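Side-chain contacts in AtFKBP42 (Arabidopsis thaliana, PDB 2F4E), which helps regulate MDR-type ABC transporters through an FKBP-type immunophilin domain and probably speeds the cis-trans isomerisation of proline peptide bonds: residues Asp87-Gln92 with Glu152-Gly157; Val51-Ile56 with Val113-Ser118; Leu130-Glu135 with Ser139-Pro144. One frame throughout, in Å; residues are numbered along the deposited sequence.

Contact 1. Residues Asp87-Gln92 with Glu152-Gly157; sequences DTWHEQ and EVEVIG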
loop_
_atom_site.group_PDB
_atom_site.type_symbol
_atom_site.label_atom_id
_atom_site.label_comp_id
_atom_site.label_asym_id
_atom_site.label_seq_id
_atom_site.Cartn_x
_atom_site.Cartn_y
_atom_site.Cartn_z
ATOM N N ASP A 87 -4.801 -6.313 -8.075
ATOM C CA ASP A 87 -5.014 -5.156 -8.947
ATOM C C ASP A 87 -6.471 -4.716 -8.835
ATOM O O ASP A 87 -7.323 -5.175 -9.595
ATOM C CB ASP A 87 -4.719 -5.535 -10.403
ATOM C CG ASP A 87 -4.526 -4.325 -11.304
ATOM O OD1 ASP A 87 -5.297 -3.352 -11.201
ATOM O OD2 ASP A 87 -3.603 -4.354 -12.137
ATOM N N THR A 88 -6.764 -3.833 -7.883
ATOM C CA THR A 88 -8.131 -3.356 -7.699
ATOM C C THR A 88 -8.657 -2.556 -8.879
ATOM O O THR A 88 -9.857 -2.505 -9.079
ATOM C CB THR A 88 -8.279 -2.512 -6.411
ATOM O OG1 THR A 88 -7.493 -1.319 -6.518
ATOM C CG2 THR A 88 -7.848 -3.339 -5.186
ATOM N N TRP A 89 -7.773 -1.935 -9.656
ATOM C CA TRP A 89 -8.209 -1.183 -10.833
ATOM C C TRP A 89 -8.770 -2.137 -11.876
ATOM O O TRP A 89 -9.811 -1.875 -12.459
ATOM C CB TRP A 89 -7.054 -0.402 -11.457
ATOM C CG TRP A 89 -6.766 0.906 -10.796
ATOM C CD1 TRP A 89 -7.534 2.038 -10.832
ATOM C CD2 TRP A 89 -5.608 1.233 -10.025
ATOM N NE1 TRP A 89 -6.919 3.044 -10.135
ATOM C CE2 TRP A 89 -5.731 2.578 -9.625
ATOM C CE3 TRP A 89 -4.469 0.516 -9.627
ATOM C CZ2 TRP A 89 -4.768 3.228 -8.851
ATOM C CZ3 TRP A 89 -3.507 1.158 -8.855
ATOM C CH2 TRP A 89 -3.665 2.503 -8.475
ATOM N N HIS A 90 -8.074 -3.244 -12.110
ATOM C CA HIS A 90 -8.540 -4.208 -13.091
ATOM C C HIS A 90 -9.903 -4.758 -12.694
ATOM O O HIS A 90 -10.800 -4.845 -13.525
ATOM C CB HIS A 90 -7.538 -5.360 -13.252
ATOM C CG HIS A 90 -7.986 -6.405 -14.228
ATOM N ND1 HIS A 90 -8.183 -6.137 -15.561
ATOM C CD2 HIS A 90 -8.305 -7.708 -14.047
ATOM C CE1 HIS A 90 -8.608 -7.235 -16.169
ATOM N NE2 HIS A 90 -8.690 -8.201 -15.273
ATOM N N GLU A 91 -10.076 -5.111 -11.424
ATOM C CA GLU A 91 -11.357 -5.664 -10.996
ATOM C C GLU A 91 -12.388 -4.606 -10.636
ATOM O O GLU A 91 -13.449 -4.920 -10.094
ATOM C CB GLU A 91 -11.171 -6.635 -9.826
ATOM C CG GLU A 91 -10.601 -6.038 -8.555
ATOM C CD GLU A 91 -10.699 -7.007 -7.370
ATOM O OE1 GLU A 91 -11.770 -7.630 -7.208
ATOM O OE2 GLU A 91 -9.730 -7.144 -6.588
ATOM N N GLN A 92 -12.079 -3.354 -10.958
ATOM C CA GLN A 92 -12.985 -2.241 -10.698
ATOM C C GLN A 92 -13.589 -2.335 -9.302
ATOM O O GLN A 92 -14.791 -2.177 -9.141
ATOM C CB GLN A 92 -14.126 -2.256 -11.719
ATOM C CG GLN A 92 -13.685 -2.467 -13.155
ATOM C CD GLN A 92 -14.854 -2.504 -14.123
ATOM O OE1 GLN A 92 -15.747 -3.349 -14.013
ATOM N NE2 GLN A 92 -14.855 -1.580 -15.077
ATOM N N GLU A 152 1.442 -0.120 -5.456
ATOM C CA GLU A 152 1.239 1.094 -6.211
ATOM C C GLU A 152 -0.142 1.452 -5.708
ATOM O O GLU A 152 -1.142 0.871 -6.141
ATOM C CB GLU A 152 1.208 0.821 -7.713
ATOM C CG GLU A 152 1.079 2.091 -8.539
ATOM C CD GLU A 152 0.681 1.847 -9.993
ATOM O OE1 GLU A 152 0.620 0.688 -10.442
ATOM O OE2 GLU A 152 0.432 2.843 -10.704
ATOM N N VAL A 153 -0.198 2.381 -4.766
ATOM C CA VAL A 153 -1.477 2.763 -4.194
ATOM C C VAL A 153 -1.943 4.199 -4.426
ATOM O O VAL A 153 -1.163 5.146 -4.377
ATOM C CB VAL A 153 -1.496 2.481 -2.672
ATOM C CG1 VAL A 153 -0.288 3.121 -2.012
ATOM C CG2 VAL A 153 -2.773 3.019 -2.057
ATOM N N GLU A 154 -3.234 4.342 -4.689
ATOM C CA GLU A 154 -3.824 5.649 -4.883
ATOM C C GLU A 154 -5.017 5.774 -3.947
ATOM O O GLU A 154 -5.984 5.011 -4.045
ATOM C CB GLU A 154 -4.271 5.864 -6.333
ATOM C CG GLU A 154 -4.953 7.207 -6.507
ATOM C CD GLU A 154 -5.275 7.544 -7.943
ATOM O OE1 GLU A 154 -4.781 6.846 -8.852
ATOM O OE2 GLU A 154 -6.032 8.516 -8.151
ATOM N N VAL A 155 -4.931 6.738 -3.040
ATOM C CA VAL A 155 -5.982 6.974 -2.069
ATOM C C VAL A 155 -7.129 7.788 -2.654
ATOM O O VAL A 155 -6.953 8.926 -3.074
ATOM C CB VAL A 155 -5.431 7.718 -0.825
ATOM C CG1 VAL A 155 -6.505 7.848 0.224
ATOM C CG2 VAL A 155 -4.226 6.985 -0.261
ATOM N N ILE A 156 -8.307 7.182 -2.699
ATOM C CA ILE A 156 -9.488 7.864 -3.202
ATOM C C ILE A 156 -9.889 8.928 -2.171
ATOM O O ILE A 156 -10.497 9.947 -2.515
ATOM C CB ILE A 156 -10.652 6.858 -3.409
ATOM C CG1 ILE A 156 -10.248 5.821 -4.455
ATOM C CG2 ILE A 156 -11.917 7.586 -3.826
ATOM C CD1 ILE A 156 -11.324 4.858 -4.807
ATOM N N GLY A 157 -9.544 8.683 -0.912
ATOM C CA GLY A 157 -9.866 9.629 0.141
ATOM C C GLY A 157 -10.187 8.960 1.456
ATOM O O GLY A 157 -10.422 7.755 1.482
#
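Trp89 carries this contact from the loop side, and Glu152 and Glu154 receive it on the strand. The CB of Trp89 points toward strand 149-158. Its CG lies anti to the carbonyl carbon (chi1 -82°), which sends the indole out from the loop to the strand. The ring arrives with the rim of its six-membered part. CZ3 is 3.6 Å from the carbonyl O of Glu152. CH2 lies between that oxygen and the CB of Glu154, which is 4.0 Å from CH2. CZ2 meets Glu154 twice, with CB at 3.7 Å and OE1 at 3.6 Å. Both oxygens lie at the ring edge near its plane, where the weakly positive C-H groups probably suit them. The carboxylate of Glu154 is turned 54° from the indole, and its OE1 also forms a salt bridge with Arg121. The loop has its own brace: Asp87 OD1 accepts from the backbone N of His90 in an Asx motif, at 2.9 Å. With Trp89 cut back to an alanine, the aliphatic part of Glu154 and the ring of His73 would probably lose their cover. That ring stacks on the indole from strand 69-78. Arg75 of the same strand and Arg121 of strand 121-126 also touch Trp89. Trp89 thus lies over strand 149-158 and the two strands that flank it, 69-78 and 121-126.

Contact 2. Residues Val51-Ile56 with Val113-Ser118; sequences VSKQII and VASMKS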
loop_
_atom_site.group_PDB
_atom_site.type_symbol
_atom_site.label_atom_id
_atom_site.label_comp_id
_atom_site.label_asym_id
_atom_site.label_seq_id
_atom_site.Cartn_x
_atom_site.Cartn_y
_atom_site.Cartn_z
ATOM N N VAL A 51 9.194 -0.243 6.037
ATOM C CA VAL A 51 8.312 0.450 5.108
ATOM C C VAL A 51 8.931 1.735 4.580
ATOM O O VAL A 51 9.463 2.535 5.346
ATOM C CB VAL A 51 6.960 0.812 5.768
ATOM C CG1 VAL A 51 6.043 1.460 4.745
ATOM C CG2 VAL A 51 6.295 -0.422 6.343
ATOM N N SER A 52 8.864 1.925 3.266
ATOM C CA SER A 52 9.390 3.135 2.629
ATOM C C SER A 52 8.489 3.525 1.462
ATOM O O SER A 52 7.742 2.685 0.949
ATOM C CB SER A 52 10.834 2.910 2.165
ATOM O OG SER A 52 10.913 1.847 1.236
ATOM N N LYS A 53 8.567 4.781 1.026
ATOM C CA LYS A 53 7.680 5.260 -0.039
ATOM C C LYS A 53 8.269 6.246 -1.045
ATOM O O LYS A 53 9.154 7.034 -0.733
ATOM C CB LYS A 53 6.457 5.930 0.587
ATOM C CG LYS A 53 5.464 6.501 -0.413
ATOM C CD LYS A 53 4.306 7.236 0.256
ATOM C CE LYS A 53 4.766 8.514 0.913
ATOM N NZ LYS A 53 3.644 9.227 1.548
ATOM N N GLN A 54 7.736 6.199 -2.258
ATOM C CA GLN A 54 8.114 7.086 -3.359
ATOM C C GLN A 54 6.799 7.647 -3.902
ATOM O O GLN A 54 5.939 6.883 -4.330
ATOM C CB GLN A 54 8.781 6.309 -4.487
ATOM C CG GLN A 54 10.110 5.668 -4.187
ATOM C CD GLN A 54 10.713 5.039 -5.437
ATOM O OE1 GLN A 54 10.172 4.085 -5.997
ATOM N NE2 GLN A 54 11.828 5.586 -5.888
ATOM N N ILE A 55 6.651 8.965 -3.911
ATOM C CA ILE A 55 5.425 9.585 -4.402
ATOM C C ILE A 55 5.431 9.754 -5.917
ATOM O O ILE A 55 6.395 10.250 -6.501
ATOM C CB ILE A 55 5.195 10.964 -3.737
ATOM C CG1 ILE A 55 4.932 10.772 -2.243
ATOM C CG2 ILE A 55 4.033 11.675 -4.386
ATOM C CD1 ILE A 55 4.845 12.080 -1.457
ATOM N N ILE A 56 4.341 9.329 -6.544
ATOM C CA ILE A 56 4.190 9.416 -7.994
ATOM C C ILE A 56 3.443 10.698 -8.337
ATOM O O ILE A 56 3.855 11.471 -9.205
ATOM C CB ILE A 56 3.367 8.221 -8.531
ATOM C CG1 ILE A 56 4.165 6.929 -8.372
ATOM C CG2 ILE A 56 2.939 8.479 -9.986
ATOM C CD1 ILE A 56 3.450 5.691 -8.885
ATOM N N VAL A 113 -0.218 4.069 3.647
ATOM C CA VAL A 113 -1.438 4.844 3.439
ATOM C C VAL A 113 -1.557 5.971 4.447
ATOM O O VAL A 113 -1.931 7.089 4.103
ATOM C CB VAL A 113 -2.702 3.939 3.548
ATOM C CG1 VAL A 113 -3.935 4.785 3.695
ATOM C CG2 VAL A 113 -2.826 3.054 2.309
ATOM N N ALA A 114 -1.240 5.659 5.695
ATOM C CA ALA A 114 -1.318 6.635 6.774
ATOM C C ALA A 114 -0.468 7.867 6.495
ATOM O O ALA A 114 -0.658 8.903 7.126
ATOM C CB ALA A 114 -0.886 5.990 8.107
ATOM N N SER A 115 0.459 7.761 5.548
ATOM C CA SER A 115 1.349 8.872 5.232
ATOM C C SER A 115 0.923 9.594 3.966
ATOM O O SER A 115 1.572 10.540 3.535
ATOM C CB SER A 115 2.777 8.355 5.050
ATOM O OG SER A 115 2.965 7.861 3.736
ATOM N N MET A 116 -0.175 9.153 3.374
ATOM C CA MET A 116 -0.639 9.743 2.135
ATOM C C MET A 116 -1.769 10.758 2.267
ATOM O O MET A 116 -2.536 10.759 3.231
ATOM C CB MET A 116 -1.065 8.626 1.175
ATOM C CG MET A 116 0.052 7.678 0.780
ATOM S SD MET A 116 -0.507 6.284 -0.200
ATOM C CE MET A 116 -0.399 6.955 -1.813
ATOM N N LYS A 117 -1.858 11.625 1.267
ATOM C CA LYS A 117 -2.894 12.643 1.211
ATOM C C LYS A 117 -3.925 12.083 0.258
ATOM O O LYS A 117 -3.671 11.089 -0.409
ATOM C CB LYS A 117 -2.355 13.956 0.647
ATOM C CG LYS A 117 -1.319 14.619 1.516
ATOM C CD LYS A 117 -0.980 16.018 1.017
ATOM C CE LYS A 117 -0.021 16.692 1.971
ATOM N NZ LYS A 117 -0.592 16.699 3.347
ATOM N N SER A 118 -5.083 12.718 0.186
ATOM C CA SER A 118 -6.140 12.249 -0.694
ATOM C C SER A 118 -5.787 12.518 -2.142
ATOM O O SER A 118 -5.340 13.618 -2.480
ATOM C CB SER A 118 -7.454 12.947 -0.360
ATOM O OG SER A 118 -8.459 12.543 -1.276
#
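Lys53 leaves its strand with CG anti to the backbone N (chi1 179°), stays extended at chi2, and bends at chi3 (69°), which brings NZ to Ser115. Ser115 turns its OG between its own backbone N and carbonyl carbon (chi1 83°), which places OG facing the amine. The serine sits in a type I beta turn from Val113 to Met116. This turn follows the short helix 107-113 of the FKBP fold, and a backbone bond from Met116 N to Val113 O closes it. The contact thus ties the helix end to strand 51-55 of the sheet.

The link is a single hydrogen bond, from Lys53 NZ to Ser115 OG, 2.7 Å long. The hydroxyl has a second hydrogen bond, to the carbonyl O of Gly112 in the helix. It therefore relays between the amine and the helix backbone. The amine also lies near the end of the helix, where the carbonyls would probably favour a positive charge. Glu120 OE2 gives it a long and weak ion pair. Lys53 is buried, and a buried charge of this kind is probably eased by such polar neighbours.

The methylenes next to the amine lie alongside the same hydroxyl oxygen: Lys53 CE is 3.4 Å and CD 3.8 Å from Ser115 OG. Leu47 of strand 45-48 touches both Lys53 and Ser115. Met116 is buried next to them and packs on Ala122, Val153 and Val155 of two other strands. The carbonyl O of Ser115 is close to the amine but poorly angled for a hydrogen bond. On the Met116 side, the atom nearest to Lys53 NZ is the methylene CG, at 4.0 Å.

Contact 3. Residues Leu130-Glu135 with Ser139-Pro144; sequences LAYGKE and SFPNVP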
loop_
_atom_site.group_PDB
_atom_site.type_symbol
_atom_site.label_atom_id
_atom_site.label_comp_id
_atom_site.label_asym_id
_atom_site.label_seq_id
_atom_site.Cartn_x
_atom_site.Cartn_y
_atom_site.Cartn_z
ATOM N N LEU A 130 5.803 -7.189 7.522
ATOM C CA LEU A 130 4.542 -6.470 7.605
ATOM C C LEU A 130 3.548 -6.908 6.521
ATOM O O LEU A 130 2.515 -6.272 6.324
ATOM C CB LEU A 130 4.826 -4.966 7.524
ATOM C CG LEU A 130 5.806 -4.458 8.598
ATOM C CD1 LEU A 130 6.089 -2.998 8.408
ATOM C CD2 LEU A 130 5.235 -4.690 9.985
ATOM N N ALA A 131 3.854 -8.006 5.835
ATOM C CA ALA A 131 2.997 -8.520 4.765
ATOM C C ALA A 131 2.476 -9.932 5.059
ATOM O O ALA A 131 1.741 -10.135 6.020
ATOM C CB ALA A 131 3.762 -8.511 3.466
ATOM N N TYR A 132 2.854 -10.905 4.231
ATOM C CA TYR A 132 2.418 -12.289 4.422
ATOM C C TYR A 132 3.412 -13.090 5.277
ATOM O O TYR A 132 3.341 -14.317 5.361
ATOM C CB TYR A 132 2.206 -12.959 3.062
ATOM C CG TYR A 132 0.902 -12.569 2.409
ATOM C CD1 TYR A 132 -0.292 -13.188 2.776
ATOM C CD2 TYR A 132 0.847 -11.533 1.480
ATOM C CE1 TYR A 132 -1.518 -12.777 2.237
ATOM C CE2 TYR A 132 -0.367 -11.110 0.934
ATOM C CZ TYR A 132 -1.546 -11.736 1.318
ATOM O OH TYR A 132 -2.755 -11.309 0.810
ATOM N N GLY A 133 4.343 -12.370 5.892
ATOM C CA GLY A 133 5.326 -12.962 6.784
ATOM C C GLY A 133 6.141 -14.189 6.415
ATOM O O GLY A 133 6.332 -14.529 5.249
ATOM N N LYS A 134 6.634 -14.841 7.462
ATOM C CA LYS A 134 7.470 -16.030 7.369
ATOM C C LYS A 134 6.998 -17.105 6.405
ATOM O O LYS A 134 7.770 -17.596 5.607
ATOM C CB LYS A 134 7.628 -16.650 8.759
ATOM C CG LYS A 134 9.058 -16.895 9.200
ATOM C CD LYS A 134 9.109 -16.989 10.710
ATOM C CE LYS A 134 8.518 -15.707 11.342
ATOM N NZ LYS A 134 8.430 -15.754 12.828
ATOM N N GLU A 135 5.717 -17.462 6.478
ATOM C CA GLU A 135 5.143 -18.531 5.646
ATOM C C GLU A 135 4.573 -18.101 4.309
ATOM O O GLU A 135 4.369 -18.943 3.438
ATOM C CB GLU A 135 4.067 -19.298 6.438
ATOM C CG GLU A 135 4.531 -19.914 7.689
ATOM C CD GLU A 135 3.356 -20.659 8.392
ATOM O OE1 GLU A 135 2.152 -20.313 8.144
ATOM O OE2 GLU A 135 3.645 -21.560 9.222
ATOM N N SER A 139 -2.594 -19.702 -1.533
ATOM C CA SER A 139 -3.218 -19.347 -2.805
ATOM C C SER A 139 -4.263 -18.249 -2.649
ATOM O O SER A 139 -4.777 -18.013 -1.562
ATOM C CB SER A 139 -3.869 -20.578 -3.434
ATOM O OG SER A 139 -4.960 -21.031 -2.652
ATOM N N PHE A 140 -4.578 -17.597 -3.761
ATOM C CA PHE A 140 -5.544 -16.519 -3.796
ATOM C C PHE A 140 -5.331 -15.531 -2.641
ATOM O O PHE A 140 -6.215 -15.317 -1.824
ATOM C CB PHE A 140 -6.960 -17.102 -3.777
ATOM C CG PHE A 140 -7.278 -17.958 -4.978
ATOM C CD1 PHE A 140 -7.280 -17.413 -6.254
ATOM C CD2 PHE A 140 -7.539 -19.321 -4.832
ATOM C CE1 PHE A 140 -7.529 -18.207 -7.365
ATOM C CE2 PHE A 140 -7.792 -20.128 -5.948
ATOM C CZ PHE A 140 -7.786 -19.571 -7.210
ATOM N N PRO A 141 -4.154 -14.886 -2.591
ATOM C CA PRO A 141 -3.068 -15.042 -3.552
ATOM C C PRO A 141 -1.966 -16.007 -3.105
ATOM O O PRO A 141 -1.868 -16.391 -1.936
ATOM C CB PRO A 141 -2.554 -13.620 -3.682
ATOM C CG PRO A 141 -2.564 -13.186 -2.269
ATOM C CD PRO A 141 -3.894 -13.716 -1.730
ATOM N N ASN A 142 -1.140 -16.400 -4.059
ATOM C CA ASN A 142 -0.030 -17.274 -3.746
ATOM C C ASN A 142 1.166 -16.356 -3.545
ATOM O O ASN A 142 1.667 -15.766 -4.498
ATOM C CB ASN A 142 0.239 -18.258 -4.886
ATOM C CG ASN A 142 1.629 -18.879 -4.809
ATOM O OD1 ASN A 142 2.477 -18.612 -5.656
ATOM N ND2 ASN A 142 1.865 -19.707 -3.793
ATOM N N VAL A 143 1.590 -16.203 -2.296
ATOM C CA VAL A 143 2.734 -15.364 -1.982
ATOM C C VAL A 143 3.772 -16.213 -1.282
ATOM O O VAL A 143 3.470 -16.858 -0.282
ATOM C CB VAL A 143 2.354 -14.190 -1.051
ATOM C CG1 VAL A 143 3.607 -13.432 -0.635
ATOM C CG2 VAL A 143 1.392 -13.263 -1.757
ATOM N N PRO A 144 5.006 -16.242 -1.816
ATOM C CA PRO A 144 6.116 -17.017 -1.247
ATOM C C PRO A 144 6.460 -16.573 0.166
ATOM O O PRO A 144 6.066 -15.497 0.600
ATOM C CB PRO A 144 7.263 -16.735 -2.216
ATOM C CG PRO A 144 6.566 -16.529 -3.514
ATOM C CD PRO A 144 5.398 -15.659 -3.112
HETATM O O HOH W 1 5.744 -13.377 2.759
#
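The long loop between strands 121-126 and 149-158 folds back on itself where Tyr132 meets Pro141 and Val143. In FKBP domains this loop borders the pocket for the substrate proline, and Tyr132 belongs to its Ala-Tyr-Gly sequence. Val143 comes obliquely to the ring of Tyr132. Its CG2 makes an off-centre CH-pi contact, 4.2 Å from the ring centroid and 30° off the normal. The closest ring atom is CD2, 3.7 Å from CG2 of Val143. With CG1 of Val143 anti to the backbone N (chi1 174°), CG2 is left beside that N and reaches the ring, while CG1 lies 4.0 Å from CB of Tyr132. Both branches are thus used along one side of the tyrosine. Further out, Pro141 CG lies 3.6 Å from Tyr132 OH and is also near CZ, again obliquely. The peptide bond before Pro141 is cis, which bends the returning chain here. A water bridges the two backbones beside this packing. It donates to Gly133 O at 2.8 Å and to Pro144 O at 3.0 Å. Tyr132, Pro141 and Val143 all touch Phe85 of strand 84-87, and Pro141 also touches Glu86. Backbone hydrogen bonding of Leu130 with Gly108 brings the start of the loop to helix 107-113. The loop thus touches that helix through its start and strand 84-87 through its side chains.

In the fold
Contact 1 and contact 2 cross along the chain: 51-56, 87-92, 113-118 and 152-157 follow in that order. Contact 3 is nested inside the loop that contact 1 closes, and it follows contact 2 in series. The centres of contacts 1 and 2 are about 14 Å apart, and both reach the same antiparallel sheet. They touch where Met116 of contact 2 meets the strand of contact 1. Contact 3 lies about 20 Å from contact 1 and 22 Å from contact 2, between centres. Contacts 2 and 3 lie on opposite sides of the chain's centre, yet touch through Val51 and Leu130. Together they join parts of one FKBP-type domain: sheet, helix end and long loop.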